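Local structure of Ketoacyl_synth_N domain-containing protein (6SMO) at residues A12-G17 / D217-A222; N102-W107 / A185-S190; E267-N272 / I299-I304; L324-L329 / L366-I371. The protein probably takes part in polyketide chain building as a beta-ketoacyl synthase family protein, working beside a second ketosynthase chain, and holds a pentaketo dodecanal in a pocket. All blocks are in the same frame, centred on the assembly; numbering follows the deposited sequence.

How the contacts relate
Contacts 1 and 2 adjoin, with centres 12 Å apart. Their strands, 218-229 and 180-187, are antiparallel neighbours joined by the pair Gly221 O and Glu187 N at 2.9 Å, and Glu220 OE2 lies 2.7 Å from Ser190 OG, a probable hydrogen bond. Contacts 3 and 4, with centres 14 Å apart, meet where Leu268 CD2 packs on Ser367 CB at 4.0 Å. Contact 2 lies across the chain's centre from both, 33 Å and 26 Å away between centres. On the same mixed sheet, contacts 1 and 4 approach to about 6 Å between nearest atoms without touching. In contact 2 the side chain of Asn102 is about 11 Å from the bound pentaketo dodecanal.

Contact 1: A12-G17 / D217-A222; sequences AIHPDG and DFSEGA
Ile13 and Ala222 face each other as an antiparallel hydrogen-bonded pair. Ile13 N gives a nearly straight bond to Ala222 O (2.9 Å, 162° at the hydrogen), while the return bond from Ala222 N to Ile13 O is long at 3.5 Å and weak. Both side chains project to the same face of the sheet. Ile13 holds CG1 between the backbone N and the carbonyl carbon (chi1 59°), and this branch lies 4.4 Å from Ala222 CB. Tyr72, Val75 and Met79 of helix 68-84 pack on Ile13 from that face. The pairing joins strand 5-13 to strand 218-229 in the N-terminal half of what is, by family, a thiolase fold, in which sheets are layered with helices. Beyond Ile13, segment 12-17 leaves the sheet, and side chains take over from backbone bonds. His14 sets CG anti to the backbone N (chi1 -172°), and the far end of the ring reaches Ser219, with NE2 3.6 Å from its CB. That nitrogen is also hydrogen-bonded to Leu310 O, which ties the ring to the end of helix 307-310. Pro15 flanks the same serine, its CG 3.9 Å from Ser219 CB, and places CD 3.6 Å from Glu220 O. The CD of Pro15 also sits over one face of the His14 ring, offset toward the rim.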
loop_
_atom_site.group_PDB
_atom_site.type_symbol
_atom_site.label_atom_id
_atom_site.label_comp_id
_atom_site.label_asym_id
_atom_site.label_seq_id
_atom_site.Cartn_x
_atom_site.Cartn_y
_atom_site.Cartn_z
ATOM N N ALA C 12 16.489 -14.801 3.322
ATOM C CA ALA C 12 15.673 -15.141 2.136
ATOM C C ALA C 12 15.276 -16.613 2.194
ATOM O O ALA C 12 15.973 -17.360 2.835
ATOM C CB ALA C 12 16.490 -14.901 0.908
ATOM N N ILE C 13 14.175 -16.992 1.552
ATOM C CA ILE C 13 13.758 -18.422 1.442
ATOM C C ILE C 13 13.406 -18.665 -0.024
ATOM O O ILE C 13 12.851 -17.789 -0.629
ATOM C CB ILE C 13 12.611 -18.782 2.398
ATOM C CG1 ILE C 13 11.364 -17.936 2.156
ATOM C CG2 ILE C 13 13.057 -18.687 3.836
ATOM C CD1 ILE C 13 10.161 -18.439 2.891
ATOM N N HIS C 14 13.734 -19.825 -0.571
ATOM C CA HIS C 14 13.492 -20.056 -2.015
ATOM C C HIS C 14 13.383 -21.557 -2.278
ATOM O O HIS C 14 13.765 -22.311 -1.412
ATOM C CB HIS C 14 14.657 -19.412 -2.762
ATOM C CG HIS C 14 14.547 -19.357 -4.243
ATOM N ND1 HIS C 14 15.331 -20.110 -5.057
ATOM C CD2 HIS C 14 13.789 -18.617 -5.058
ATOM C CE1 HIS C 14 15.045 -19.862 -6.303
ATOM N NE2 HIS C 14 14.119 -18.953 -6.326
ATOM N N PRO C 15 12.869 -22.014 -3.433
ATOM C CA PRO C 15 12.816 -23.427 -3.756
ATOM C C PRO C 15 14.218 -24.041 -3.699
ATOM O O PRO C 15 14.328 -25.180 -3.413
ATOM C CB PRO C 15 12.381 -23.372 -5.217
ATOM C CG PRO C 15 11.439 -22.236 -5.248
ATOM C CD PRO C 15 12.153 -21.211 -4.410
ATOM N N ASP C 16 15.226 -23.288 -4.105
ATOM C CA ASP C 16 16.643 -23.705 -4.004
ATOM C C ASP C 16 17.122 -23.703 -2.546
ATOM O O ASP C 16 18.096 -24.370 -2.278
ATOM C CB ASP C 16 17.516 -22.951 -5.004
ATOM C CG ASP C 16 17.328 -23.375 -6.450
ATOM O OD1 ASP C 16 16.581 -24.307 -6.697
ATOM O OD2 ASP C 16 17.943 -22.763 -7.313
ATOM N N GLY C 17 16.583 -22.874 -1.660
ATOM C CA GLY C 17 17.065 -22.965 -0.272
ATOM C C GLY C 17 16.164 -22.296 0.745
ATOM O O GLY C 17 15.562 -21.304 0.422
ATOM N N ASP C 217 11.022 -20.312 -15.888
ATOM C CA ASP C 217 9.969 -20.721 -14.919
ATOM C C ASP C 217 9.695 -19.550 -13.967
ATOM O O ASP C 217 10.281 -18.467 -14.177
ATOM C CB ASP C 217 10.390 -21.984 -14.160
ATOM C CG ASP C 217 10.627 -23.189 -15.054
ATOM O OD1 ASP C 217 9.785 -23.437 -15.941
ATOM O OD2 ASP C 217 11.652 -23.872 -14.857
ATOM N N PHE C 218 8.822 -19.760 -12.976
ATOM C CA PHE C 218 8.541 -18.816 -11.861
ATOM C C PHE C 218 8.822 -19.513 -10.527
ATOM O O PHE C 218 8.714 -20.755 -10.458
ATOM C CB PHE C 218 7.092 -18.325 -11.908
ATOM C CG PHE C 218 6.677 -17.697 -13.214
ATOM C CD1 PHE C 218 6.821 -16.335 -13.423
ATOM C CD2 PHE C 218 6.138 -18.469 -14.232
ATOM C CE1 PHE C 218 6.438 -15.757 -14.624
ATOM C CE2 PHE C 218 5.754 -17.890 -15.433
ATOM C CZ PHE C 218 5.905 -16.536 -15.627
ATOM N N SER C 219 9.183 -18.735 -9.508
ATOM C CA SER C 219 9.446 -19.272 -8.150
ATOM C C SER C 219 8.874 -18.308 -7.112
ATOM O O SER C 219 9.020 -17.103 -7.282
ATOM C CB SER C 219 10.905 -19.467 -7.918
ATOM O OG SER C 219 11.452 -20.353 -8.871
ATOM N N GLU C 220 8.260 -18.843 -6.062
ATOM C CA GLU C 220 7.712 -17.998 -4.975
ATOM C C GLU C 220 8.715 -17.959 -3.823
ATOM O O GLU C 220 9.725 -18.652 -3.878
ATOM C CB GLU C 220 6.373 -18.553 -4.500
ATOM C CG GLU C 220 6.468 -19.944 -3.910
ATOM C CD GLU C 220 5.131 -20.498 -3.463
ATOM O OE1 GLU C 220 5.107 -21.441 -2.656
ATOM O OE2 GLU C 220 4.112 -20.001 -3.945
ATOM N N GLY C 221 8.435 -17.139 -2.823
ATOM C CA GLY C 221 9.296 -17.015 -1.631
ATOM C C GLY C 221 9.395 -15.578 -1.158
ATOM O O GLY C 221 8.446 -14.806 -1.403
ATOM N N ALA C 222 10.507 -15.227 -0.507
ATOM C CA ALA C 222 10.752 -13.894 0.089
ATOM C C ALA C 222 12.256 -13.648 0.248
ATOM O O ALA C 222 13.022 -14.630 0.330
ATOM C CB ALA C 222 10.037 -13.789 1.414
#

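Contact 2: N102-W107 / A185-S190; sequences NCFGGW and ASEHLS
Asn102 extends its side chain with CG anti to the backbone N (chi1 -179°), while Glu187 bends at chi2 (-70°), which sets its CD. The amide and carboxylate planes lie 32° apart, and Asn102 ND2 is close to Glu187 OE2 at 3.4 Å, but the angle is too poor for a hydrogen bond. Asn102 ND2 donates instead to Ser186 O at 2.8 Å, with the acceptor tilted out of the amide plane. On the Glu187 side, OE1 receives Cys103 N at 3.0 Å on its syn side, a little out of the carboxylate plane. Ser315 OG is a second partner of the same oxygen, so two bonds grip it. A water bridges these groups: it accepts from Asn102 ND2 at 3.1 Å and from His188 N at 2.9 Å, and lies 2.9 Å from Glu187 OE2 and 2.6 Å from Gly105 O. The other end of the Asn102 amide, OD1, takes a weak bond from Gly105 N, within the same loop. Phe104 presents its ring edge to Glu187 OE2, ring and carboxylate planes standing steeply to each other, and its CD2 touches Leu189 CD2 at 3.8 Å. Phe104 also packs on Phe165 of the neighbouring ketosynthase chain, and Trp107 meets Trp133, a residue of the ligand pocket, edge to face. Loop 102-107 follows strand 96-101, the parallel neighbour of strand 180-187, and a buried carboxylate thus fastens together two strand exits of a thiolase-type alpha/beta core beside the subunit interface.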
loop_
_atom_site.group_PDB
_atom_site.type_symbol
_atom_site.label_atom_id
_atom_site.label_comp_id
_atom_site.label_asym_id
_atom_site.label_seq_id
_atom_site.Cartn_x
_atom_site.Cartn_y
_atom_site.Cartn_z
ATOM N N ASN C 102 5.376 -6.062 -3.030
ATOM C CA ASN C 102 4.421 -7.167 -3.312
ATOM C C ASN C 102 3.428 -6.718 -4.389
ATOM O O ASN C 102 2.821 -5.645 -4.215
ATOM C CB ASN C 102 3.692 -7.621 -2.045
ATOM C CG ASN C 102 2.725 -8.755 -2.307
ATOM O OD1 ASN C 102 1.515 -8.583 -2.185
ATOM N ND2 ASN C 102 3.246 -9.909 -2.688
ATOM N N CYS C 103 3.261 -7.530 -5.438
ATOM C CA CYS C 103 2.490 -7.205 -6.669
ATOM C C CYS C 103 1.139 -7.936 -6.682
ATOM O O CYS C 103 0.115 -7.262 -6.913
ATOM C CB CYS C 103 3.294 -7.562 -7.914
ATOM S SG CYS C 103 4.895 -6.718 -8.002
ATOM N N PHE C 104 1.134 -9.252 -6.442
ATOM C CA PHE C 104 -0.026 -10.156 -6.681
ATOM C C PHE C 104 -0.921 -10.276 -5.438
ATOM O O PHE C 104 -2.046 -10.799 -5.581
ATOM C CB PHE C 104 0.451 -11.535 -7.144
ATOM C CG PHE C 104 0.798 -11.605 -8.610
ATOM C CD1 PHE C 104 -0.197 -11.737 -9.567
ATOM C CD2 PHE C 104 2.116 -11.527 -9.033
ATOM C CE1 PHE C 104 0.120 -11.796 -10.915
ATOM C CE2 PHE C 104 2.430 -11.586 -10.383
ATOM C CZ PHE C 104 1.433 -11.720 -11.321
ATOM N N GLY C 105 -0.456 -9.821 -4.271
ATOM C CA GLY C 105 -1.236 -9.849 -3.018
ATOM C C GLY C 105 -1.278 -11.242 -2.411
ATOM O O GLY C 105 -0.257 -11.954 -2.502
ATOM N N GLY C 106 -2.416 -11.618 -1.819
ATOM C CA GLY C 106 -2.612 -12.908 -1.127
ATOM C C GLY C 106 -3.938 -13.557 -1.487
ATOM O O GLY C 106 -4.879 -13.471 -0.673
ATOM N N TRP C 107 -4.002 -14.204 -2.654
ATOM C CA TRP C 107 -5.233 -14.830 -3.211
ATOM C C TRP C 107 -5.509 -16.184 -2.543
ATOM O O TRP C 107 -6.693 -16.564 -2.476
ATOM C CB TRP C 107 -5.133 -14.964 -4.737
ATOM C CG TRP C 107 -5.598 -13.742 -5.465
ATOM C CD1 TRP C 107 -4.825 -12.791 -6.066
ATOM C CD2 TRP C 107 -6.962 -13.323 -5.645
ATOM N NE1 TRP C 107 -5.613 -11.818 -6.620
ATOM C CE2 TRP C 107 -6.928 -12.116 -6.376
ATOM C CE3 TRP C 107 -8.203 -13.852 -5.270
ATOM C CZ2 TRP C 107 -8.090 -11.433 -6.733
ATOM C CZ3 TRP C 107 -9.350 -13.176 -5.624
ATOM C CH2 TRP C 107 -9.292 -11.982 -6.347
ATOM N N ALA C 185 10.995 -7.888 -0.048
ATOM C CA ALA C 185 9.825 -8.277 -0.868
ATOM C C ALA C 185 9.420 -9.723 -0.560
ATOM O O ALA C 185 10.222 -10.452 0.056
ATOM C CB ALA C 185 10.152 -8.097 -2.330
ATOM N N SER C 186 8.212 -10.108 -0.981
ATOM C CA SER C 186 7.641 -11.471 -0.825
ATOM C C SER C 186 6.538 -11.695 -1.865
ATOM O O SER C 186 5.843 -10.718 -2.208
ATOM C CB SER C 186 7.124 -11.681 0.574
ATOM O OG SER C 186 6.627 -13.001 0.733
ATOM N N GLU C 187 6.368 -12.947 -2.289
ATOM C CA GLU C 187 5.335 -13.328 -3.281
ATOM C C GLU C 187 4.893 -14.778 -3.058
ATOM O O GLU C 187 5.731 -15.617 -2.734
ATOM C CB GLU C 187 5.907 -13.268 -4.697
ATOM C CG GLU C 187 6.160 -11.874 -5.232
ATOM C CD GLU C 187 4.941 -11.039 -5.562
ATOM O OE1 GLU C 187 5.110 -9.856 -5.833
ATOM O OE2 GLU C 187 3.836 -11.575 -5.537
ATOM N N HIS C 188 3.596 -15.025 -3.224
ATOM C CA HIS C 188 2.960 -16.370 -3.242
ATOM C C HIS C 188 2.181 -16.526 -4.554
ATOM O O HIS C 188 1.185 -15.796 -4.734
ATOM C CB HIS C 188 2.064 -16.561 -2.012
ATOM C CG HIS C 188 1.404 -17.899 -1.959
ATOM N ND1 HIS C 188 2.058 -19.028 -1.506
ATOM C CD2 HIS C 188 0.159 -18.295 -2.304
ATOM C CE1 HIS C 188 1.243 -20.061 -1.571
ATOM N NE2 HIS C 188 0.071 -19.638 -2.057
ATOM N N LEU C 189 2.624 -17.437 -5.429
ATOM C CA LEU C 189 2.104 -17.600 -6.815
ATOM C C LEU C 189 1.438 -18.974 -6.988
ATOM O O LEU C 189 1.064 -19.294 -8.134
ATOM C CB LEU C 189 3.268 -17.443 -7.799
ATOM C CG LEU C 189 4.130 -16.190 -7.632
ATOM C CD1 LEU C 189 5.330 -16.235 -8.563
ATOM C CD2 LEU C 189 3.318 -14.926 -7.872
ATOM N N SER C 190 1.281 -19.747 -5.906
ATOM C CA SER C 190 0.824 -21.163 -5.940
ATOM C C SER C 190 -0.705 -21.263 -5.849
ATOM O O SER C 190 -1.220 -22.390 -5.993
ATOM C CB SER C 190 1.486 -21.971 -4.852
ATOM O OG SER C 190 2.880 -22.092 -5.094
HETATM O O HOH W 1 1.954 -12.619 -3.605
#

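Contact 3: E267-N272 / I299-I304; sequences ELFNHN and IKTSFI
Phe269 and Ile299 meet at one edge of a beta-alpha-beta unit, in which strand 275-278 leads through helix 286-296 to its parallel neighbour, strand 302-304. Residues 267-272 precede the first of these strands and 299-301 approach the second, so the contact closes the unit at the end where both strands begin. The CB of Phe269 points toward the 299-304 segment. Its CG, set anti to the carbonyl carbon (chi1 -81°), lies under Ile299 CG2 at 3.8 Å. The same methyl spans CD1 and CD2, each at 4.0 Å, and stands 4.0 Å from the ring centroid and 15° off the normal, which is the geometry of a CH-pi contact over the face. Further out, CE2 meets Thr301 OG1 at 3.7 Å, and at the tip CZ reaches Thr301 CG2 at 3.9 Å. The Thr301 hydroxyl is hydrogen-bonded to Ala275 O and lies obliquely to the ring. Phe294 of helix 286-296 adds an edge-to-face partner for Phe269. No hydrogen bond links the two segments; the contact is van der Waals, centred on the Phe269 ring and Ile299. At the solvent side, Ile299 turns its other branch to His271, with Ile299 CD1 3.9 Å from His271 CA and 4.0 Å from His271 CD2.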
loop_
_atom_site.group_PDB
_atom_site.type_symbol
_atom_site.label_atom_id
_atom_site.label_comp_id
_atom_site.label_asym_id
_atom_site.label_seq_id
_atom_site.Cartn_x
_atom_site.Cartn_y
_atom_site.Cartn_z
ATOM N N GLU C 267 26.381 5.261 -14.485
ATOM C CA GLU C 267 26.881 6.304 -13.544
ATOM C C GLU C 267 27.149 5.690 -12.162
ATOM O O GLU C 267 28.016 6.232 -11.448
ATOM C CB GLU C 267 25.891 7.469 -13.438
ATOM C CG GLU C 267 26.114 8.550 -14.481
ATOM C CD GLU C 267 25.049 9.634 -14.523
ATOM O OE1 GLU C 267 24.928 10.298 -15.571
ATOM O OE2 GLU C 267 24.345 9.814 -13.507
ATOM N N LEU C 268 26.439 4.615 -11.798
ATOM C CA LEU C 268 26.572 3.923 -10.483
ATOM C C LEU C 268 27.989 3.354 -10.320
ATOM O O LEU C 268 28.456 3.279 -9.166
ATOM C CB LEU C 268 25.532 2.802 -10.366
ATOM C CG LEU C 268 24.092 3.233 -10.081
ATOM C CD1 LEU C 268 23.167 2.025 -10.057
ATOM C CD2 LEU C 268 23.990 3.995 -8.768
ATOM N N PHE C 269 28.636 2.959 -11.424
ATOM C CA PHE C 269 29.956 2.271 -11.443
ATOM C C PHE C 269 31.061 3.193 -10.909
ATOM O O PHE C 269 31.987 2.672 -10.258
ATOM C CB PHE C 269 30.289 1.768 -12.851
ATOM C CG PHE C 269 29.633 0.461 -13.216
ATOM C CD1 PHE C 269 28.394 0.436 -13.838
ATOM C CD2 PHE C 269 30.250 -0.747 -12.928
ATOM C CE1 PHE C 269 27.791 -0.769 -14.169
ATOM C CE2 PHE C 269 29.645 -1.950 -13.259
ATOM C CZ PHE C 269 28.416 -1.958 -13.878
ATOM N N ASN C 270 30.967 4.503 -11.171
ATOM C CA ASN C 270 32.010 5.515 -10.844
ATOM C C ASN C 270 33.313 5.142 -11.567
ATOM O O ASN C 270 34.398 5.330 -10.979
ATOM C CB ASN C 270 32.201 5.670 -9.329
ATOM C CG ASN C 270 31.276 6.702 -8.717
ATOM O OD1 ASN C 270 30.098 6.771 -9.061
ATOM N ND2 ASN C 270 31.801 7.506 -7.806
ATOM N N HIS C 271 33.197 4.634 -12.801
ATOM C CA HIS C 271 34.319 4.218 -13.688
ATOM C C HIS C 271 35.161 3.121 -13.019
ATOM O O HIS C 271 36.380 3.078 -13.283
ATOM C CB HIS C 271 35.177 5.433 -14.076
ATOM C CG HIS C 271 34.413 6.549 -14.707
ATOM N ND1 HIS C 271 34.177 7.745 -14.055
ATOM C CD2 HIS C 271 33.839 6.662 -15.925
ATOM C CE1 HIS C 271 33.488 8.545 -14.842
ATOM N NE2 HIS C 271 33.268 7.904 -15.997
ATOM N N ASN C 272 34.540 2.264 -12.198
ATOM C CA ASN C 272 35.222 1.153 -11.478
ATOM C C ASN C 272 35.311 -0.060 -12.412
ATOM O O ASN C 272 34.269 -0.443 -12.982
ATOM C CB ASN C 272 34.514 0.801 -10.166
ATOM C CG ASN C 272 35.289 -0.177 -9.305
ATOM O OD1 ASN C 272 36.475 -0.411 -9.526
ATOM N ND2 ASN C 272 34.626 -0.752 -8.316
ATOM N N ILE C 299 32.813 1.962 -19.733
ATOM C CA ILE C 299 32.700 1.033 -18.568
ATOM C C ILE C 299 33.007 -0.387 -19.059
ATOM O O ILE C 299 32.432 -0.794 -20.089
ATOM C CB ILE C 299 31.308 1.124 -17.908
ATOM C CG1 ILE C 299 30.926 2.566 -17.556
ATOM C CG2 ILE C 299 31.220 0.210 -16.693
ATOM C CD1 ILE C 299 31.858 3.242 -16.572
ATOM N N LYS C 300 33.882 -1.098 -18.342
ATOM C CA LYS C 300 34.284 -2.501 -18.635
ATOM C C LYS C 300 34.063 -3.336 -17.368
ATOM O O LYS C 300 34.785 -3.116 -16.374
ATOM C CB LYS C 300 35.729 -2.565 -19.143
ATOM C CG LYS C 300 36.776 -1.860 -18.288
ATOM C CD LYS C 300 37.977 -1.383 -19.079
ATOM C CE LYS C 300 37.701 -0.118 -19.865
ATOM N NZ LYS C 300 38.856 0.267 -20.711
ATOM N N THR C 301 33.080 -4.241 -17.410
ATOM C CA THR C 301 32.603 -5.050 -16.256
ATOM C C THR C 301 32.254 -6.466 -16.731
ATOM O O THR C 301 32.185 -6.680 -17.959
ATOM C CB THR C 301 31.415 -4.362 -15.570
ATOM O OG1 THR C 301 30.980 -5.183 -14.486
ATOM C CG2 THR C 301 30.252 -4.102 -16.506
ATOM N N SER C 302 32.050 -7.386 -15.784
ATOM C CA SER C 302 31.644 -8.796 -16.019
ATOM C C SER C 302 30.119 -8.915 -15.908
ATOM O O SER C 302 29.552 -8.353 -14.950
ATOM C CB SER C 302 32.338 -9.724 -15.056
ATOM O OG SER C 302 32.051 -11.081 -15.360
ATOM N N PHE C 303 29.489 -9.616 -16.858
ATOM C CA PHE C 303 28.026 -9.878 -16.907
ATOM C C PHE C 303 27.737 -11.264 -16.322
ATOM O O PHE C 303 28.278 -12.260 -16.845
ATOM C CB PHE C 303 27.499 -9.768 -18.341
ATOM C CG PHE C 303 27.202 -8.361 -18.794
ATOM C CD1 PHE C 303 28.230 -7.467 -19.056
ATOM C CD2 PHE C 303 25.894 -7.929 -18.960
ATOM C CE1 PHE C 303 27.956 -6.172 -19.471
ATOM C CE2 PHE C 303 25.622 -6.635 -19.377
ATOM C CZ PHE C 303 26.652 -5.759 -19.631
ATOM N N ILE C 304 26.918 -11.315 -15.266
ATOM C CA ILE C 304 26.456 -12.570 -14.597
ATOM C C ILE C 304 24.926 -12.530 -14.499
ATOM O O ILE C 304 24.402 -11.631 -13.814
ATOM C CB ILE C 304 27.137 -12.742 -13.223
ATOM C CG1 ILE C 304 28.604 -13.155 -13.384
ATOM C CG2 ILE C 304 26.371 -13.725 -12.347
ATOM C CD1 ILE C 304 29.436 -13.014 -12.128
#

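Contact 4: L324-L329 / L366-I371; sequences LASSFL and LSFSAI
Leu329 reaches Phe368 with one methyl and Ala370 with the other. CG stands anti to the carbonyl carbon (chi1 -72°), and from there the branches part: CD1 comes to 3.7 Å from Phe368 CB and 3.5 Å from Phe368 O, whereas CD2 rests 4.0 Å from Ala370 CB. The side chains of Leu329 and Phe368 cross at about a right angle. One helical turn earlier, Ser326 adds a looser touch, its OG 4.2 Å from Phe368 CD1. The axes of helix 324-329 and strand 366-369 run 8.9 Å apart and 18° from parallel, consistent with these contacts. This places helix 319-329 against the mixed sheet, as in the helix-on-sheet layers of the thiolase fold, to which the sequence family belongs. No hydrogen bond crosses the contact. Ser326 OG is bonded to Ser322 O, one turn back in its own helix. Outward from this shell, Ile352 of strand 351-356 packs against Leu329, while Cys242 and Leu244 of strand 242-251 and Val7 of strand 5-13 touch Phe368. The strand is fixed beneath the helix by backbone bonds from Phe368 to Ile352 and from Ser369 to Glu243, one to each neighbouring strand.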
loop_
_atom_site.group_PDB
_atom_site.type_symbol
_atom_site.label_atom_id
_atom_site.label_comp_id
_atom_site.label_asym_id
_atom_site.label_seq_id
_atom_site.Cartn_x
_atom_site.Cartn_y
_atom_site.Cartn_z
ATOM N N LEU C 324 22.016 -11.890 -2.058
ATOM C CA LEU C 324 23.200 -12.674 -2.515
ATOM C C LEU C 324 24.418 -11.749 -2.642
ATOM O O LEU C 324 25.492 -12.123 -2.132
ATOM C CB LEU C 324 22.883 -13.356 -3.851
ATOM C CG LEU C 324 22.422 -14.812 -3.768
ATOM C CD1 LEU C 324 21.293 -14.991 -2.765
ATOM C CD2 LEU C 324 21.995 -15.317 -5.139
ATOM N N ALA C 325 24.252 -10.592 -3.295
ATOM C CA ALA C 325 25.322 -9.600 -3.569
ATOM C C ALA C 325 25.946 -9.120 -2.253
ATOM O O ALA C 325 27.178 -8.933 -2.222
ATOM C CB ALA C 325 24.768 -8.446 -4.368
ATOM N N SER C 326 25.126 -8.929 -1.213
ATOM C CA SER C 326 25.550 -8.521 0.154
ATOM C C SER C 326 26.410 -9.622 0.790
ATOM O O SER C 326 27.404 -9.277 1.458
ATOM C CB SER C 326 24.361 -8.188 1.018
ATOM O OG SER C 326 23.651 -7.074 0.495
ATOM N N SER C 327 26.037 -10.891 0.588
ATOM C CA SER C 327 26.753 -12.088 1.108
ATOM C C SER C 327 28.109 -12.239 0.406
ATOM O O SER C 327 29.090 -12.578 1.096
ATOM C CB SER C 327 25.918 -13.336 0.961
ATOM O OG SER C 327 24.714 -13.232 1.705
ATOM N N PHE C 328 28.157 -11.998 -0.910
ATOM C CA PHE C 328 29.384 -12.083 -1.748
ATOM C C PHE C 328 30.409 -11.039 -1.285
ATOM O O PHE C 328 31.597 -11.392 -1.155
ATOM C CB PHE C 328 29.055 -11.911 -3.236
ATOM C CG PHE C 328 28.641 -13.176 -3.947
ATOM C CD1 PHE C 328 29.544 -14.215 -4.124
ATOM C CD2 PHE C 328 27.358 -13.326 -4.454
ATOM C CE1 PHE C 328 29.168 -15.379 -4.780
ATOM C CE2 PHE C 328 26.985 -14.490 -5.111
ATOM C CZ PHE C 328 27.890 -15.513 -5.274
ATOM N N LEU C 329 29.962 -9.801 -1.037
ATOM C CA LEU C 329 30.831 -8.640 -0.697
ATOM C C LEU C 329 31.298 -8.709 0.765
ATOM O O LEU C 329 32.241 -7.968 1.105
ATOM C CB LEU C 329 30.067 -7.336 -0.958
ATOM C CG LEU C 329 29.856 -6.976 -2.428
ATOM C CD1 LEU C 329 28.805 -5.886 -2.575
ATOM C CD2 LEU C 329 31.161 -6.545 -3.081
ATOM N N LEU C 366 20.346 -0.910 -8.156
ATOM C CA LEU C 366 20.952 -0.705 -6.813
ATOM C C LEU C 366 22.462 -0.949 -6.903
ATOM O O LEU C 366 22.873 -1.827 -7.691
ATOM C CB LEU C 366 20.296 -1.666 -5.816
ATOM C CG LEU C 366 18.891 -1.280 -5.356
ATOM C CD1 LEU C 366 18.164 -2.480 -4.769
ATOM C CD2 LEU C 366 18.941 -0.141 -4.348
ATOM N N SER C 367 23.246 -0.199 -6.122
ATOM C CA SER C 367 24.728 -0.284 -6.050
ATOM C C SER C 367 25.155 -0.656 -4.625
ATOM O O SER C 367 24.804 0.090 -3.691
ATOM C CB SER C 367 25.362 1.011 -6.491
ATOM O OG SER C 367 26.775 0.954 -6.362
ATOM N N PHE C 368 25.881 -1.771 -4.479
ATOM C CA PHE C 368 26.447 -2.270 -3.197
ATOM C C PHE C 368 27.975 -2.323 -3.312
ATOM O O PHE C 368 28.476 -2.835 -4.331
ATOM C CB PHE C 368 25.858 -3.639 -2.848
ATOM C CG PHE C 368 24.373 -3.628 -2.597
ATOM C CD1 PHE C 368 23.867 -3.346 -1.336
ATOM C CD2 PHE C 368 23.478 -3.887 -3.623
ATOM C CE1 PHE C 368 22.500 -3.330 -1.108
ATOM C CE2 PHE C 368 22.110 -3.871 -3.393
ATOM C CZ PHE C 368 21.624 -3.592 -2.137
ATOM N N SER C 369 28.680 -1.809 -2.299
ATOM C CA SER C 369 30.163 -1.688 -2.251
ATOM C C SER C 369 30.711 -2.378 -0.996
ATOM O O SER C 369 30.030 -2.338 0.047
ATOM C CB SER C 369 30.583 -0.244 -2.314
ATOM O OG SER C 369 30.138 0.355 -3.521
ATOM N N ALA C 370 31.907 -2.966 -1.102
ATOM C CA ALA C 370 32.563 -3.785 -0.053
ATOM C C ALA C 370 33.034 -2.895 1.104
ATOM O O ALA C 370 33.155 -1.669 0.904
ATOM C CB ALA C 370 33.715 -4.558 -0.648
ATOM N N ILE C 371 33.296 -3.514 2.262
ATOM C CA ILE C 371 33.757 -2.861 3.527
ATOM C C ILE C 371 32.639 -1.944 4.037
ATOM O O ILE C 371 32.536 -0.777 3.659
ATOM C CB ILE C 371 35.092 -2.109 3.321
ATOM C CG1 ILE C 371 36.166 -3.012 2.706
ATOM C CG2 ILE C 371 35.569 -1.485 4.627
ATOM C CD1 ILE C 371 37.332 -2.266 2.097
ATOM O OXT ILE C 371 31.809 -2.362 4.845
#